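Probable 3-hydroxybutyryl-CoA dehydrogenase (Escherichia coli, PDB 3MOG) catalyses the NAD-dependent oxidation of (3S)-3-hydroxyadipyl-CoA to 3-oxoadipyl-CoA, a step in the degradation of phenylacetate. Local coordinates at residues Lys178-Arg182 and Asp414-Ala418; Arg339-Val343 and Ile354-Asn360. One frame throughout, in Å; residues are numbered along the deposited sequence.

Contact 1: residues Lys178-Arg182 and Asp414-Ala418; sequences KQPVR and DIDTA
The one direct polar link between the two segments runs from Arg-182 to Asp-414: the backbone N of Arg-182 donates to OD2 of Asp-414 over 3.1 Å, nearly straight at 168°, and meets that oxygen from above the carboxylate plane. A water that donates to Arg-182 O also lies against this OD2, though so close that the bridge is doubtful. The guanidinium stays out of this pairing. With NE of Arg-182 4.8 Å from OD2 of Asp-414, its charge probably gives the carboxylate no more than distant support, since NH1 forms a salt bridge with Glu-167.

The apolar part centres on Val-181, beta-branched as strand residues often are, which turns its side chain toward the helix. Val-181 and Asp-414 lie side by side, running opposite ways, with CB and CG1 of the valine against CB and CG of the aspartate; CG1 of Val-181 also comes 3.5 Å from the backbone O of Asp-414. CG2 of Val-181 reaches the methyl CB of Ala-418 at 4.2 Å, where a small residue lets the chains come close. The methyl CG2 of Thr-417, anti to its backbone N, touches CG of Gln-179 at 3.8 Å, while its OG1 turns back to Gln-413 O within the helix.

Strand 179-184 is an edge strand, within this chain, of the eight-stranded sheet of the NAD-binding, Rossmann-type domain, and helix 412-422 belongs to the second C-terminal 3-hydroxyacyl-CoA dehydrogenase region: a strand-to-helix interface between domains.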
# COMPACT_ATOMS: atom_id res chain seq x y z
N LYS C 178 -21.95 11.31 -31.71
CA LYS C 178 -21.20 10.60 -30.68
C LYS C 178 -22.14 9.89 -29.74
O LYS C 178 -23.36 10.02 -29.84
CB LYS C 178 -20.29 11.56 -29.88
CG LYS C 178 -19.22 12.30 -30.68
CD LYS C 178 -18.40 11.37 -31.56
CE LYS C 178 -17.35 12.16 -32.34
NZ LYS C 178 -16.57 11.27 -33.27
N GLN C 179 -21.56 9.15 -28.81
CA GLN C 179 -22.32 8.52 -27.75
C GLN C 179 -21.75 8.98 -26.41
O GLN C 179 -20.67 8.53 -26.01
CB GLN C 179 -22.24 6.99 -27.87
CG GLN C 179 -23.20 6.23 -26.95
CD GLN C 179 -24.65 6.68 -27.12
OE1 GLN C 179 -25.19 6.65 -28.22
NE2 GLN C 179 -25.27 7.11 -26.02
N PRO C 180 -22.44 9.90 -25.74
CA PRO C 180 -21.97 10.32 -24.43
C PRO C 180 -22.28 9.28 -23.36
O PRO C 180 -23.28 8.55 -23.45
CB PRO C 180 -22.76 11.60 -24.17
CG PRO C 180 -24.06 11.40 -24.95
CD PRO C 180 -23.71 10.55 -26.13
N VAL C 181 -21.39 9.21 -22.37
CA VAL C 181 -21.63 8.48 -21.13
C VAL C 181 -21.27 9.45 -19.99
O VAL C 181 -20.36 10.24 -20.14
CB VAL C 181 -20.81 7.16 -21.03
CG1 VAL C 181 -21.34 6.11 -22.02
CG2 VAL C 181 -19.29 7.39 -21.24
N ARG C 182 -22.02 9.40 -18.89
CA ARG C 182 -21.76 10.29 -17.75
C ARG C 182 -20.97 9.56 -16.68
O ARG C 182 -21.18 8.37 -16.45
CB ARG C 182 -23.06 10.78 -17.13
CG ARG C 182 -24.04 11.31 -18.14
CD ARG C 182 -25.44 10.82 -17.83
NE ARG C 182 -26.36 11.24 -18.89
CZ ARG C 182 -27.22 12.24 -18.77
NH1 ARG C 182 -27.31 12.93 -17.64
NH2 ARG C 182 -28.00 12.56 -19.80
N ASP C 414 -23.91 2.86 -18.79
CA ASP C 414 -22.82 3.71 -19.27
C ASP C 414 -21.45 3.06 -19.15
O ASP C 414 -20.57 3.34 -19.96
CB ASP C 414 -22.84 5.06 -18.57
CG ASP C 414 -23.89 5.99 -19.14
OD1 ASP C 414 -24.56 5.63 -20.15
OD2 ASP C 414 -24.05 7.09 -18.57
N ILE C 415 -21.30 2.18 -18.16
CA ILE C 415 -20.08 1.39 -18.02
C ILE C 415 -19.97 0.40 -19.19
O ILE C 415 -18.91 0.28 -19.81
CB ILE C 415 -20.01 0.70 -16.63
CG1 ILE C 415 -19.92 1.78 -15.52
CG2 ILE C 415 -18.81 -0.26 -16.54
CD1 ILE C 415 -19.99 1.25 -14.09
N ASP C 416 -21.07 -0.29 -19.52
CA ASP C 416 -21.06 -1.21 -20.66
C ASP C 416 -20.74 -0.48 -21.97
O ASP C 416 -19.86 -0.88 -22.71
CB ASP C 416 -22.40 -1.96 -20.79
CG ASP C 416 -22.55 -3.10 -19.78
OD1 ASP C 416 -21.53 -3.56 -19.21
OD2 ASP C 416 -23.71 -3.54 -19.55
N THR C 417 -21.45 0.62 -22.21
CA THR C 417 -21.27 1.41 -23.43
C THR C 417 -19.84 1.90 -23.58
O THR C 417 -19.24 1.72 -24.64
CB THR C 417 -22.24 2.58 -23.46
OG1 THR C 417 -23.58 2.08 -23.45
CG2 THR C 417 -22.03 3.43 -24.70
N ALA C 418 -19.29 2.46 -22.50
CA ALA C 418 -17.92 2.94 -22.51
C ALA C 418 -16.89 1.90 -22.92
O ALA C 418 -15.98 2.20 -23.69
CB ALA C 418 -17.56 3.53 -21.14
O HOH W 1 -23.65 7.14 -16.08

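Contact 2: residues Arg339-Val343 and Ile354-Asn360; sequences RPVVV and IAAAAVN
A chi1 of -76° sets CG of Asn-360 anti to its carbonyl carbon, and chi2 of 15° turns the amide so that both its ends meet the backbone of Val-341. OD1 of Asn-360 accepts from Val-341 N at 3.0 Å, while ND2 of Asn-360 donates to Val-341 O, also at 3.0 Å, from above the carbonyl plane. That same O of Val-341 also takes the N-H of Ala-357, its N at 3.2 Å, so two donors grip it. Asparagine suits this place because one flat group supplies both donor and acceptor; an alanine here would probably leave Val-341 N without this acceptor and its O with one donor fewer. Asn-360 also lies against Pro-340, its OD1 being 3.4 Å from CB of Pro-340.

Farther along, Val-343 and Ala-355 form an antiparallel hydrogen-bonded pair, with Val-343 N to Ala-355 O at 2.8 Å and Ala-355 N to Val-343 O at 2.9 Å. Val-342 and Ala-356 make the adjoining non-hydrogen-bonded pair, and CG1 of Val-342 packs on CB of Ile-354 at 3.8 Å.

A type I turn, Ala-357 to Asn-360, follows this hairpin of strands 341-345 and 351-356. Strands 320-324 and 378-381 flank the hairpin in the sheet; Ile-354 and Ala-356 touch helix 362-373, Val-343 and Ala-357 helix 330-337.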
# COMPACT_ATOMS: atom_id res chain seq x y z
N ARG C 339 -6.67 -38.78 -10.41
CA ARG C 339 -6.94 -39.01 -11.83
C ARG C 339 -6.10 -37.97 -12.55
O ARG C 339 -5.75 -36.96 -11.95
CB ARG C 339 -8.41 -38.73 -12.14
CG ARG C 339 -9.41 -39.61 -11.45
CD ARG C 339 -10.77 -38.94 -11.35
NE ARG C 339 -11.45 -38.84 -12.65
CZ ARG C 339 -12.10 -39.83 -13.25
NH1 ARG C 339 -12.17 -41.04 -12.68
NH2 ARG C 339 -12.68 -39.63 -14.42
N PRO C 340 -5.79 -38.19 -13.85
CA PRO C 340 -5.17 -37.13 -14.62
C PRO C 340 -6.19 -36.03 -14.92
O PRO C 340 -7.38 -36.32 -15.03
CB PRO C 340 -4.79 -37.82 -15.94
CG PRO C 340 -4.89 -39.27 -15.67
CD PRO C 340 -5.95 -39.42 -14.65
N VAL C 341 -5.70 -34.79 -15.04
CA VAL C 341 -6.55 -33.62 -15.26
C VAL C 341 -5.91 -32.67 -16.26
O VAL C 341 -4.72 -32.33 -16.16
CB VAL C 341 -6.88 -32.87 -13.93
CG1 VAL C 341 -7.67 -31.60 -14.20
CG2 VAL C 341 -7.68 -33.74 -12.99
N VAL C 342 -6.70 -32.25 -17.26
CA VAL C 342 -6.33 -31.12 -18.10
C VAL C 342 -7.27 -29.95 -17.77
O VAL C 342 -8.50 -30.10 -17.78
CB VAL C 342 -6.35 -31.49 -19.60
CG1 VAL C 342 -5.96 -30.28 -20.47
CG2 VAL C 342 -5.41 -32.65 -19.88
N VAL C 343 -6.69 -28.80 -17.44
CA VAL C 343 -7.48 -27.58 -17.22
C VAL C 343 -7.60 -26.79 -18.54
O VAL C 343 -6.61 -26.58 -19.23
CB VAL C 343 -6.88 -26.73 -16.07
CG1 VAL C 343 -7.32 -25.28 -16.16
CG2 VAL C 343 -7.29 -27.31 -14.71
N ILE C 354 -4.75 -24.61 -22.60
CA ILE C 354 -4.87 -25.77 -21.72
C ILE C 354 -3.61 -25.93 -20.87
O ILE C 354 -2.55 -25.42 -21.22
CB ILE C 354 -5.13 -27.12 -22.49
CG1 ILE C 354 -3.88 -27.58 -23.25
CG2 ILE C 354 -6.35 -27.03 -23.42
CD1 ILE C 354 -3.81 -29.07 -23.48
N ALA C 355 -3.74 -26.62 -19.75
CA ALA C 355 -2.59 -26.97 -18.94
C ALA C 355 -2.82 -28.35 -18.41
O ALA C 355 -3.93 -28.67 -17.96
CB ALA C 355 -2.37 -25.98 -17.79
N ALA C 356 -1.79 -29.18 -18.51
CA ALA C 356 -1.82 -30.54 -18.00
C ALA C 356 -1.20 -30.52 -16.62
O ALA C 356 -0.23 -29.80 -16.38
CB ALA C 356 -1.01 -31.44 -18.89
N ALA C 357 -1.76 -31.30 -15.70
CA ALA C 357 -1.08 -31.55 -14.44
C ALA C 357 0.24 -32.26 -14.73
O ALA C 357 0.29 -33.17 -15.56
CB ALA C 357 -1.95 -32.38 -13.54
N ALA C 358 1.31 -31.82 -14.07
CA ALA C 358 2.64 -32.46 -14.16
C ALA C 358 2.57 -33.98 -14.02
O ALA C 358 3.30 -34.69 -14.70
CB ALA C 358 3.58 -31.88 -13.10
N VAL C 359 1.68 -34.43 -13.14
CA VAL C 359 1.42 -35.85 -12.84
C VAL C 359 0.70 -36.64 -13.96
O VAL C 359 0.60 -37.87 -13.88
CB VAL C 359 0.67 -35.98 -11.47
CG1 VAL C 359 -0.84 -35.91 -11.63
CG2 VAL C 359 1.06 -37.25 -10.72
N ASN C 360 0.20 -35.94 -14.99
CA ASN C 360 -0.41 -36.61 -16.14
C ASN C 360 0.62 -37.42 -16.92
O ASN C 360 1.73 -36.93 -17.17
CB ASN C 360 -1.05 -35.63 -17.13
CG ASN C 360 -2.37 -35.07 -16.65
OD1 ASN C 360 -2.73 -35.18 -15.49
ND2 ASN C 360 -3.11 -34.45 -17.57

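In the fold
The two contacts lie on opposite sides of the chain's centre, their own centres about 43 Å apart, and share no helix or strand. Contact 1 is long-range, bringing the N-terminal Rossmann-type domain against a C-terminal helix 232 residues on; contact 2, nested within that loop, is local, its segments 11 residues apart inside the reduced Rossmann-fold domain. Contact 1 is partly buried, and its chemistry matches: a charged side chain, a nearby water and a few methyl contacts. Contact 2, though farther from the chain's centre, is the more buried, and relies on main-chain pairing between valines and alanines, with one neutral amide taking over where the regular strand pairing ends.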